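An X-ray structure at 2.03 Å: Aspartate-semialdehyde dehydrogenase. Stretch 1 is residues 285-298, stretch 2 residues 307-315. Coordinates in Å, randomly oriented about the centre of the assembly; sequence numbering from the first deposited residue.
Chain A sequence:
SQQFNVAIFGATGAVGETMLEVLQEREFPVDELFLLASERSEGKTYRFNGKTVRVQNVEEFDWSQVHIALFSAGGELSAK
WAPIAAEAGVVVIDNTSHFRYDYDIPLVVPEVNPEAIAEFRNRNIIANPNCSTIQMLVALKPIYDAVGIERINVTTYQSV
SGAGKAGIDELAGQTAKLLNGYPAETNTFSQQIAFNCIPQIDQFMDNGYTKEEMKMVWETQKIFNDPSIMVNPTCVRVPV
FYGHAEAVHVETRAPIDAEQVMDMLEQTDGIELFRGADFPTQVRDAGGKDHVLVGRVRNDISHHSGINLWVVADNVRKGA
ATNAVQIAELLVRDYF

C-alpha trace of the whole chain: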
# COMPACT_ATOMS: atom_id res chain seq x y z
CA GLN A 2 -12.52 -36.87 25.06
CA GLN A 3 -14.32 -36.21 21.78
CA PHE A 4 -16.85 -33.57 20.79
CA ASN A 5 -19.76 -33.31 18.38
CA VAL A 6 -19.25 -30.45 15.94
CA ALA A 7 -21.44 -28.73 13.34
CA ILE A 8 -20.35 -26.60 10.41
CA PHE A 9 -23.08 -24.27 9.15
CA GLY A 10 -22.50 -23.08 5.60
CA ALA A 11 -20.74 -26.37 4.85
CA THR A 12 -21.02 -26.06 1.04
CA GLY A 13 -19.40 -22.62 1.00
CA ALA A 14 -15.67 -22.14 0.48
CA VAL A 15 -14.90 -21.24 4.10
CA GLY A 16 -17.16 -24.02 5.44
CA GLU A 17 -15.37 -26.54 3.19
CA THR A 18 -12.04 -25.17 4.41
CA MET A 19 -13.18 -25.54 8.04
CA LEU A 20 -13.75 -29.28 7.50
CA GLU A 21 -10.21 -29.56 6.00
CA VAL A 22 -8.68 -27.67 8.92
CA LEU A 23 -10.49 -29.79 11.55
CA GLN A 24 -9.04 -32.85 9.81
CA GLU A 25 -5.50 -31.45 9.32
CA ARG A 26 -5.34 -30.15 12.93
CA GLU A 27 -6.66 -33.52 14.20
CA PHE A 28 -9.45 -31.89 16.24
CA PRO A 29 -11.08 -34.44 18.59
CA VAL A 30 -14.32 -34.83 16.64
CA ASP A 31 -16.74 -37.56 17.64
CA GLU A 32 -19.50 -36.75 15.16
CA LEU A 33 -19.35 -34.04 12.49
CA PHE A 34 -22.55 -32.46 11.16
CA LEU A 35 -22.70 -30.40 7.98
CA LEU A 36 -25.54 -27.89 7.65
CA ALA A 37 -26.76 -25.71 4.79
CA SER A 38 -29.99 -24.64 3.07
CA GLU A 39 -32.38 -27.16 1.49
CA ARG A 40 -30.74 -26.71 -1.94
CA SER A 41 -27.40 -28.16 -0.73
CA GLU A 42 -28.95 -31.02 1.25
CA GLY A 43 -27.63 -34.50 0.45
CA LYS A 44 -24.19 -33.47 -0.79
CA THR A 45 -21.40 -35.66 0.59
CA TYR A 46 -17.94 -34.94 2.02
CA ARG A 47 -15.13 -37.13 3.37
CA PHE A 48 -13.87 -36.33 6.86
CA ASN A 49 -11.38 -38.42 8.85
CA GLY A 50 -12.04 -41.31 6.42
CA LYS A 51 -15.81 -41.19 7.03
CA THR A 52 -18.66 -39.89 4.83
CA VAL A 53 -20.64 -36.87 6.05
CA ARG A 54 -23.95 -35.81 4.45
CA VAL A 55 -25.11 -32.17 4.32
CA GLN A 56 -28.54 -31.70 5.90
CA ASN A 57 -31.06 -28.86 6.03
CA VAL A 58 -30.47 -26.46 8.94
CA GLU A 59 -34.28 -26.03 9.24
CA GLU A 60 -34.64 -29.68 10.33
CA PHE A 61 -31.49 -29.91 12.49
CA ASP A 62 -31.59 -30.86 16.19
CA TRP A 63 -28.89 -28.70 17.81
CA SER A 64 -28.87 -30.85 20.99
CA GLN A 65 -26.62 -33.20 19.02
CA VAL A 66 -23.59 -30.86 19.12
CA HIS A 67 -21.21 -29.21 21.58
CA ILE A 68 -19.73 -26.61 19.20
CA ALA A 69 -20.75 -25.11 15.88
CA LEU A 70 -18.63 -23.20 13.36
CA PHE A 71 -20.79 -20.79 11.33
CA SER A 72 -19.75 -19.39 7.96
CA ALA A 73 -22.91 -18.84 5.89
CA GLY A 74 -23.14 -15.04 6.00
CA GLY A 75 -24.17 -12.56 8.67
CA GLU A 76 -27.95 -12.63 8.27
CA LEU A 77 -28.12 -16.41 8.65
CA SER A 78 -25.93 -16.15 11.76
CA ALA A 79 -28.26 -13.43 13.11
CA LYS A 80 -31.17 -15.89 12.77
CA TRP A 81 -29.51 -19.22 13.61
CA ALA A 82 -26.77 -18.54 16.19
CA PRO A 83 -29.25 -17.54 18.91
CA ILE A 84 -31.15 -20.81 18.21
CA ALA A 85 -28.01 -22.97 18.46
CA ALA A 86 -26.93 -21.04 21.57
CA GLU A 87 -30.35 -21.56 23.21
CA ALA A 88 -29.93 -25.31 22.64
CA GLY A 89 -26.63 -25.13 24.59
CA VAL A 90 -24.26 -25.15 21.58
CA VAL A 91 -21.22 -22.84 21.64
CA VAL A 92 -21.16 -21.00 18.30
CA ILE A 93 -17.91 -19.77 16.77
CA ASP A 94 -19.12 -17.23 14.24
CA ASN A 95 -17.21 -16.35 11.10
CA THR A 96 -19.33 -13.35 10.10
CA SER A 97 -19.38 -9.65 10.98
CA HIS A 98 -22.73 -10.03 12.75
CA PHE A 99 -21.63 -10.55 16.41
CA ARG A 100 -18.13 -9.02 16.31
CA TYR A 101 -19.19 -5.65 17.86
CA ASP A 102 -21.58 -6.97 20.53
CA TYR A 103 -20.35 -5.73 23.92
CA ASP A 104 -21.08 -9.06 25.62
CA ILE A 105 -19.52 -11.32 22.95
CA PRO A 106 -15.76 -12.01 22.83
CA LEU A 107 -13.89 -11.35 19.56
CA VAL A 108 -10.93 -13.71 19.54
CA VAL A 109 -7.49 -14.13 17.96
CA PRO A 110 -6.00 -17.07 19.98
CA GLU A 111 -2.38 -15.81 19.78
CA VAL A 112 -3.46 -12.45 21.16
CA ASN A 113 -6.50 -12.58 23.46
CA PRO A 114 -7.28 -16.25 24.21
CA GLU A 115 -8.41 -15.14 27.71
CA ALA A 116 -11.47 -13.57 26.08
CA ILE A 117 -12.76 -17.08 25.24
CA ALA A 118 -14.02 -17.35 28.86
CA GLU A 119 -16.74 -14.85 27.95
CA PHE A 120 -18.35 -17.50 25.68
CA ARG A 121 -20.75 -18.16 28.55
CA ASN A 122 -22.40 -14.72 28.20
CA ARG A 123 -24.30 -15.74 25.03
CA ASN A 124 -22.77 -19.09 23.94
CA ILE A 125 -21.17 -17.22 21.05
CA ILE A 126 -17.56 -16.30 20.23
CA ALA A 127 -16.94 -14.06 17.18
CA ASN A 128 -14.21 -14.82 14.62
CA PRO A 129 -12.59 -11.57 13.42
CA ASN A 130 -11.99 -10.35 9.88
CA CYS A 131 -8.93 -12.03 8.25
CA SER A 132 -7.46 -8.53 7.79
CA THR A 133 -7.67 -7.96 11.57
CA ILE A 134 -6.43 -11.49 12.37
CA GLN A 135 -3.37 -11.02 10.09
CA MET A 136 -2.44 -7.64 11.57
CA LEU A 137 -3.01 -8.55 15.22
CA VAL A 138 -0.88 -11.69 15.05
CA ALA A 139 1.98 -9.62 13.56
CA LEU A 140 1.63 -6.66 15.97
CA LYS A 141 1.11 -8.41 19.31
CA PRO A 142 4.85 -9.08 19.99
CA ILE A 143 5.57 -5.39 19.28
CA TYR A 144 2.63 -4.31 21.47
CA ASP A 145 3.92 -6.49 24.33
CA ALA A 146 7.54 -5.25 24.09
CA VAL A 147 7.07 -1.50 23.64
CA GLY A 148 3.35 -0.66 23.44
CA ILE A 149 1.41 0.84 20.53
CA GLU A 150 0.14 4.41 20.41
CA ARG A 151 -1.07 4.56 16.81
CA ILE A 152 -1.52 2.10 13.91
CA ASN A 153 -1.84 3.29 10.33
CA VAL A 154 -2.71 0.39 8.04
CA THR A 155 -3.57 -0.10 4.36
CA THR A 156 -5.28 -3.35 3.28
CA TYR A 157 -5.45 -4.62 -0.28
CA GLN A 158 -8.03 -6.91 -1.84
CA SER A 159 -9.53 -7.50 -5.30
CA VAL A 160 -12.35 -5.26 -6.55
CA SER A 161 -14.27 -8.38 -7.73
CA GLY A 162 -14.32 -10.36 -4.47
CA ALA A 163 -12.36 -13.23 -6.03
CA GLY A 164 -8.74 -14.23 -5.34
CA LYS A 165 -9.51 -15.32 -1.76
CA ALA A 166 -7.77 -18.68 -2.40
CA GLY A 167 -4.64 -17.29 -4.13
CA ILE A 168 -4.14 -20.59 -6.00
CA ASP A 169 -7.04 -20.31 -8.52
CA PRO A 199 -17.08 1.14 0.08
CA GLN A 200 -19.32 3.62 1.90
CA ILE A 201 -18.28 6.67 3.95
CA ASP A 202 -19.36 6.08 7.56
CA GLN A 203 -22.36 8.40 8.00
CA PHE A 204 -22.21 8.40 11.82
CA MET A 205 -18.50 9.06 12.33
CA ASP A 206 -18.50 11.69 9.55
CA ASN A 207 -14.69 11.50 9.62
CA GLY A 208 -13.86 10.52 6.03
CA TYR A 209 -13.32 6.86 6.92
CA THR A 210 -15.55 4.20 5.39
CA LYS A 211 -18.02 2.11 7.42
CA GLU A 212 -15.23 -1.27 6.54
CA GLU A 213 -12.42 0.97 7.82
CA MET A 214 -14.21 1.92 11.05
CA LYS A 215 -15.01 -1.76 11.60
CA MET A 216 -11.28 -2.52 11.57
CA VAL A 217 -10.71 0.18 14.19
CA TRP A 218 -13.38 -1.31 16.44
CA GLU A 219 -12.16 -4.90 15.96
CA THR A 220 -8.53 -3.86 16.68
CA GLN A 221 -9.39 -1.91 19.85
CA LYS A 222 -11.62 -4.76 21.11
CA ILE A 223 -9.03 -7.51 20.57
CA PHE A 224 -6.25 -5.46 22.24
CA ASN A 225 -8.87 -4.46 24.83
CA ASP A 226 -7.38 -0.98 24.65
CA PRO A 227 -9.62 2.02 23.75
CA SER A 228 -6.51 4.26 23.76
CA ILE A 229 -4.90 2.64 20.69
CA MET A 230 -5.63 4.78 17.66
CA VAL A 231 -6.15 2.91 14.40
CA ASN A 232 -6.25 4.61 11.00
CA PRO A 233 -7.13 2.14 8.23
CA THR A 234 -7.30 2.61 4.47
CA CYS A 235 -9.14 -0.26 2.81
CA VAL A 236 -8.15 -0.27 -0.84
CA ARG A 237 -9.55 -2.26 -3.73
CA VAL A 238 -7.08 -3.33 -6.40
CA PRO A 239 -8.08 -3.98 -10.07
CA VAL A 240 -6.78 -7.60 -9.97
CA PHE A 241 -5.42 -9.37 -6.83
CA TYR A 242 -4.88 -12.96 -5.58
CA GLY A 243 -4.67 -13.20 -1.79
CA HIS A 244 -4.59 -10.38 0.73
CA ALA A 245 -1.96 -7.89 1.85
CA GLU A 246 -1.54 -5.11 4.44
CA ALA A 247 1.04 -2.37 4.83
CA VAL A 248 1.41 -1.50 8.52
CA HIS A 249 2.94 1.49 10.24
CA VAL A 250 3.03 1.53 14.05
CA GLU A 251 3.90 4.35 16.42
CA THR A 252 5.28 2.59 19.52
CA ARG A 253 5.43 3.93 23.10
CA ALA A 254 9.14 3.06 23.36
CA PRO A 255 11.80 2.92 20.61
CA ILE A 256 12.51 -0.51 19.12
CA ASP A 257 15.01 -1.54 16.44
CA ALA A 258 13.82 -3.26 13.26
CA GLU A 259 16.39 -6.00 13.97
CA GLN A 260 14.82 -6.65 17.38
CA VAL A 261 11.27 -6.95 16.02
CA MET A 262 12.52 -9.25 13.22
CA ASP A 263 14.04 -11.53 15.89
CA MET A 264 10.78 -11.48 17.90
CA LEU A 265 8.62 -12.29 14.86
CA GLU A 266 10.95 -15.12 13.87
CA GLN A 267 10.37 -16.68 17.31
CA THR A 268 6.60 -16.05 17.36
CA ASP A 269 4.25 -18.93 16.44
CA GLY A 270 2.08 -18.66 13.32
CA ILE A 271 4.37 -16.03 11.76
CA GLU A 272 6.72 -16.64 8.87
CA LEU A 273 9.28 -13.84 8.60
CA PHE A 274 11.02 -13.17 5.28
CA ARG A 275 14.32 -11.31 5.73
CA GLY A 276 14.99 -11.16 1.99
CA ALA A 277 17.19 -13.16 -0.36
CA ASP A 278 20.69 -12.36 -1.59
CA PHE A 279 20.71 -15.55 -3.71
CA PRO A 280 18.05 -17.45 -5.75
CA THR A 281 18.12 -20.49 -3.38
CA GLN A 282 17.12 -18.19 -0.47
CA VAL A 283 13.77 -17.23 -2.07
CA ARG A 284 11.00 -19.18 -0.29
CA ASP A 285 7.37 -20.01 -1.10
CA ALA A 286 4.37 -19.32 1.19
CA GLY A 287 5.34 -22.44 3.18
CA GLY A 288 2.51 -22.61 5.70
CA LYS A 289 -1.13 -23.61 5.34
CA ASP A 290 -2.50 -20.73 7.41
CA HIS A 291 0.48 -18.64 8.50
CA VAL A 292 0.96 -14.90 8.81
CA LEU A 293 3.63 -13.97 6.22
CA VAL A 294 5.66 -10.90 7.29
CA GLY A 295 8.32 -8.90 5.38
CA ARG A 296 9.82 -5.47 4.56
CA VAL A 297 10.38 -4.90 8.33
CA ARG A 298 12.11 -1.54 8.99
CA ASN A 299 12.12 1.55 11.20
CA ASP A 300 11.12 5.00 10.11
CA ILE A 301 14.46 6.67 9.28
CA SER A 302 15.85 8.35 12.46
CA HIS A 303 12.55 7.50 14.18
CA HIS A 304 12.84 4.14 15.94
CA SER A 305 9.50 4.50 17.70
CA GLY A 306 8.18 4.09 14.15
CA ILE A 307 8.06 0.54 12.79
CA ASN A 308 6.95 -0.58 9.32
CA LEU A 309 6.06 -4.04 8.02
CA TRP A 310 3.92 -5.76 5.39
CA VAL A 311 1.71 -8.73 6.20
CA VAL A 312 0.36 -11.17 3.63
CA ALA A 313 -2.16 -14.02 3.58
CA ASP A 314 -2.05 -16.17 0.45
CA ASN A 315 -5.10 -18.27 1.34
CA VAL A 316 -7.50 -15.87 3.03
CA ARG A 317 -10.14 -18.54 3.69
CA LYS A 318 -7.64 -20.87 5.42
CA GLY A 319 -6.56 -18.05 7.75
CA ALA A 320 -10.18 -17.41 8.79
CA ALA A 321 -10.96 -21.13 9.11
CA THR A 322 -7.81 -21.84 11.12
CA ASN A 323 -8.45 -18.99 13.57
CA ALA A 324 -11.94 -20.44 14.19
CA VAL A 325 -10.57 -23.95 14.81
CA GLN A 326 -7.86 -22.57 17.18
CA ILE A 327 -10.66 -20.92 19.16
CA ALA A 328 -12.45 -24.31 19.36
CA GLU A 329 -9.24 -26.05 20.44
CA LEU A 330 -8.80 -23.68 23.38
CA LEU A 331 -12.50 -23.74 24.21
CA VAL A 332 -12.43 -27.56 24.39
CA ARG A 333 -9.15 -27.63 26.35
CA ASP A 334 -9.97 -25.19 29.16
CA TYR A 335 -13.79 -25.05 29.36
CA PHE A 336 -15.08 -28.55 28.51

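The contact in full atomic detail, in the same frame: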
# COMPACT_ATOMS: atom_id res chain seq x y z
N ASP A 285 8.80 -20.09 -0.78
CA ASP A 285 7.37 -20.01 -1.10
C ASP A 285 6.57 -19.73 0.17
O ASP A 285 7.15 -19.63 1.26
CB ASP A 285 6.90 -21.30 -1.81
CG ASP A 285 6.64 -22.45 -0.85
OD1 ASP A 285 5.78 -23.30 -1.17
OD2 ASP A 285 7.29 -22.52 0.23
N ALA A 286 5.25 -19.61 0.04
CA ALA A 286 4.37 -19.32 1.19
C ALA A 286 4.59 -20.24 2.40
O ALA A 286 4.45 -19.81 3.55
CB ALA A 286 2.90 -19.34 0.77
N GLY A 287 4.94 -21.50 2.13
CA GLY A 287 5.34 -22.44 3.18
C GLY A 287 4.22 -23.03 4.01
O GLY A 287 3.96 -24.24 3.97
N GLY A 288 3.55 -22.17 4.78
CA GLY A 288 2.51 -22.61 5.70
C GLY A 288 1.14 -22.73 5.08
O GLY A 288 0.87 -22.14 4.01
N LYS A 289 0.27 -23.49 5.74
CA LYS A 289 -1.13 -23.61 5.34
C LYS A 289 -1.86 -22.30 5.65
O LYS A 289 -2.28 -21.57 4.75
CB LYS A 289 -1.78 -24.80 6.06
N ASP A 290 -1.98 -22.01 6.94
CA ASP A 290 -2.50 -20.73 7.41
C ASP A 290 -1.49 -20.09 8.35
O ASP A 290 -1.54 -20.28 9.57
CB ASP A 290 -3.84 -20.92 8.11
N HIS A 291 -0.54 -19.37 7.75
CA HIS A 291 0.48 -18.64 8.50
C HIS A 291 0.46 -17.17 8.10
O HIS A 291 0.06 -16.81 6.99
CB HIS A 291 1.86 -19.24 8.23
CG HIS A 291 2.21 -20.40 9.12
ND1 HIS A 291 1.34 -21.44 9.37
CD2 HIS A 291 3.35 -20.68 9.79
CE1 HIS A 291 1.93 -22.31 10.17
NE2 HIS A 291 3.15 -21.88 10.44
N VAL A 292 0.89 -16.33 9.03
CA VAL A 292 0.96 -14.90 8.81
C VAL A 292 2.36 -14.60 8.24
O VAL A 292 3.37 -14.75 8.93
CB VAL A 292 0.66 -14.14 10.13
CG1 VAL A 292 0.92 -12.65 10.01
CG2 VAL A 292 -0.80 -14.39 10.55
N LEU A 293 2.39 -14.22 6.96
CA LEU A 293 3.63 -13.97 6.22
C LEU A 293 4.03 -12.50 6.38
O LEU A 293 3.27 -11.61 5.99
CB LEU A 293 3.42 -14.31 4.75
CG LEU A 293 3.41 -15.73 4.17
CD1 LEU A 293 3.39 -16.87 5.20
CD2 LEU A 293 2.27 -15.88 3.16
N VAL A 294 5.20 -12.26 6.98
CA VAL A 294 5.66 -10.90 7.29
C VAL A 294 6.98 -10.58 6.58
O VAL A 294 7.85 -11.44 6.47
CB VAL A 294 5.77 -10.67 8.83
CG1 VAL A 294 6.31 -9.28 9.14
CG2 VAL A 294 4.40 -10.87 9.52
N GLY A 295 7.10 -9.36 6.05
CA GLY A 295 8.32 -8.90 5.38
C GLY A 295 8.46 -7.39 5.35
O GLY A 295 7.61 -6.67 5.90
N ARG A 296 9.52 -6.90 4.70
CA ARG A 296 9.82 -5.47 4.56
C ARG A 296 9.77 -4.77 5.93
O ARG A 296 9.23 -3.67 6.06
CB ARG A 296 8.88 -4.80 3.52
CG ARG A 296 9.29 -3.38 3.04
CD ARG A 296 8.76 -3.04 1.61
NE ARG A 296 7.48 -3.68 1.34
CZ ARG A 296 7.06 -4.11 0.15
NH1 ARG A 296 7.80 -4.01 -0.94
NH2 ARG A 296 5.87 -4.67 0.08
N VAL A 297 10.35 -5.42 6.94
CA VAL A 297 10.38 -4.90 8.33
C VAL A 297 11.51 -3.88 8.54
O VAL A 297 12.69 -4.20 8.40
CB VAL A 297 10.49 -6.04 9.37
CG1 VAL A 297 10.49 -5.48 10.81
CG2 VAL A 297 9.38 -7.08 9.19
N ARG A 298 11.14 -2.64 8.88
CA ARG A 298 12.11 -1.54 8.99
C ARG A 298 11.59 -0.37 9.82
O ARG A 298 10.38 -0.14 9.89
CB ARG A 298 12.54 -1.07 7.59
CG ARG A 298 11.42 -0.47 6.72
CD ARG A 298 11.72 -0.65 5.24
NE ARG A 298 10.76 0.01 4.35
CZ ARG A 298 10.96 0.18 3.04
NH1 ARG A 298 12.08 -0.27 2.49
NH2 ARG A 298 10.05 0.77 2.28
N ILE A 307 7.75 1.84 13.40
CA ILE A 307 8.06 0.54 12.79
C ILE A 307 7.10 0.26 11.63
O ILE A 307 5.90 0.53 11.71
CB ILE A 307 8.06 -0.61 13.86
CG1 ILE A 307 9.46 -0.79 14.46
CG2 ILE A 307 7.61 -1.96 13.28
CD1 ILE A 307 10.41 -1.65 13.57
N ASN A 308 7.67 -0.27 10.54
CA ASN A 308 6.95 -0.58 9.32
C ASN A 308 7.11 -2.05 8.97
O ASN A 308 8.19 -2.62 9.15
CB ASN A 308 7.49 0.26 8.15
CG ASN A 308 7.34 1.74 8.38
OD1 ASN A 308 6.26 2.30 8.14
ND2 ASN A 308 8.40 2.39 8.83
N LEU A 309 6.04 -2.66 8.47
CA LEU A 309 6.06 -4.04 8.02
C LEU A 309 4.89 -4.27 7.08
O LEU A 309 3.91 -3.53 7.12
CB LEU A 309 5.98 -5.03 9.20
CG LEU A 309 4.74 -4.97 10.10
CD1 LEU A 309 4.43 -6.33 10.66
CD2 LEU A 309 4.89 -3.96 11.21
N TRP A 310 5.01 -5.29 6.23
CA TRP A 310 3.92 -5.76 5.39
C TRP A 310 3.55 -7.17 5.80
O TRP A 310 4.41 -7.96 6.19
CB TRP A 310 4.31 -5.74 3.91
CG TRP A 310 4.28 -4.36 3.30
CD1 TRP A 310 4.99 -3.27 3.70
CD2 TRP A 310 3.50 -3.95 2.16
NE1 TRP A 310 4.70 -2.19 2.88
CE2 TRP A 310 3.79 -2.58 1.93
CE3 TRP A 310 2.58 -4.59 1.32
CZ2 TRP A 310 3.20 -1.85 0.90
CZ3 TRP A 310 2.00 -3.87 0.30
CH2 TRP A 310 2.31 -2.52 0.09
N VAL A 311 2.25 -7.46 5.74
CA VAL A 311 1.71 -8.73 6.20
C VAL A 311 0.85 -9.28 5.08
O VAL A 311 0.02 -8.55 4.52
CB VAL A 311 0.84 -8.52 7.48
CG1 VAL A 311 0.37 -9.86 8.03
CG2 VAL A 311 1.61 -7.77 8.53
N VAL A 312 1.07 -10.54 4.74
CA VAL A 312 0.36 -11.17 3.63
C VAL A 312 -0.32 -12.47 4.08
O VAL A 312 0.20 -13.20 4.93
CB VAL A 312 1.32 -11.42 2.41
CG1 VAL A 312 0.67 -12.29 1.35
CG2 VAL A 312 1.74 -10.08 1.78
N ALA A 313 -1.51 -12.71 3.54
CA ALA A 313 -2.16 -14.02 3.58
C ALA A 313 -2.40 -14.45 2.14
O ALA A 313 -3.06 -13.73 1.37
CB ALA A 313 -3.49 -13.95 4.31
N ASP A 314 -1.83 -15.60 1.77
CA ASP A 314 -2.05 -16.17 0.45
C ASP A 314 -3.45 -16.77 0.38
O ASP A 314 -4.26 -16.37 -0.47
CB ASP A 314 -0.99 -17.22 0.10
CG ASP A 314 -1.11 -17.73 -1.33
OD1 ASP A 314 -1.40 -16.91 -2.24
OD2 ASP A 314 -0.93 -18.95 -1.54
N ASN A 315 -3.75 -17.71 1.27
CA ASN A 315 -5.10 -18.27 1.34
C ASN A 315 -5.90 -17.64 2.46
O ASN A 315 -5.80 -18.04 3.63
CB ASN A 315 -5.08 -19.81 1.45
CG ASN A 315 -6.42 -20.43 1.13
OD1 ASN A 315 -6.50 -21.40 0.38
ND2 ASN A 315 -7.49 -19.86 1.68
O HOH W 1 -2.49 -19.18 3.49

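How do the two backbones pair? Strand 292-298 and strand 307-313 lie side by side and run in opposite directions, with 177° between their axes and a closest approach of 4.7 Å. Three residue pairs carry reciprocal hydrogen bonds. Leu293 N donates to Val312 O at 3.2 Å and Val312 N returns to Leu293 O at 2.7 Å; Gly295 N to Trp310 O and Trp310 N to Gly295 O are both 3.0 Å; and at the far end Arg298 N reaches Asn308 O at 3.0 Å while Asn308 N reaches Arg298 O at 2.8 Å. Between the first two pairs sits Val294 opposite Val311, a non-hydrogen-bonded pair whose CA atoms approach to 4.6 Å. There the carbonyls also meet CA hydrogens, with Val311 CA 3.3 Å from Leu293 O and Val294 CA 3.4 Å from Trp310 O.

Why does the register change along the ladder? From Gly295 to Arg298 the first strand advances three residues, whereas from Trp310 to Asn308 the second advances only two. The extra residue makes a beta bulge. Arg296 has phi/psi of 51/43, far from extended values, and its carbonyl does not pair across the strands: Arg296 O lies 3.4 Å from Asn308 O, a meeting of two acceptors. Val297 CA, in turn, comes within 3.3 Å of Asn308 O, so that this carbonyl receives a CA-H contact as well as the hydrogen bond from Arg298 N.

What does the bulge mean for Arg296 and Trp310? The CA-to-CB bond of Arg296 points sideways, yet the end of the side chain comes nearer to the second strand and places its guanidinium over the indole. Arg296 CZ stands 4.0 Å from the centroid of the five-membered ring, only 5° off the ring normal, which is the geometry of a cation-pi interaction. The closest atoms are Arg296 NH2 and Trp310 CD2, 3.2 Å apart. Because Trp310 CD2 lies near the guanidinium plane, the cation meets the ring face with its edge and does not lie flat on it. Gly295, the strand partner of Trp310, contributes no side chain.

Which side chains pack on the sheet? Val294 and Val311 share one face, where Val294 CG2 is 4.3 Å from Val311 CG2 and Val294 CG1 is 3.8 Å from Leu309 CD1. Val292 adds a tighter apolar contact, its CG1 lying 3.5 Å from Val311 CG1. Leu293 and Val312 occupy the other face, with Leu293 CB 4.3 Å from Val312 CB. Asn308 and Arg298 also share that face; Asn308 ND2 makes a weak hydrogen bond to Arg298 O at 3.4 Å, supplementing the main-chain bond to the same oxygen.

What links the stretches beyond the strands? Ala286 CB and Asp314 CB, each directed toward the opposite stretch, are 4.5 Å apart. A water bridges the loops, donating to Lys289 O at 2.7 Å and accepting from Asn315 N at 2.9 Å, just before a helix begins.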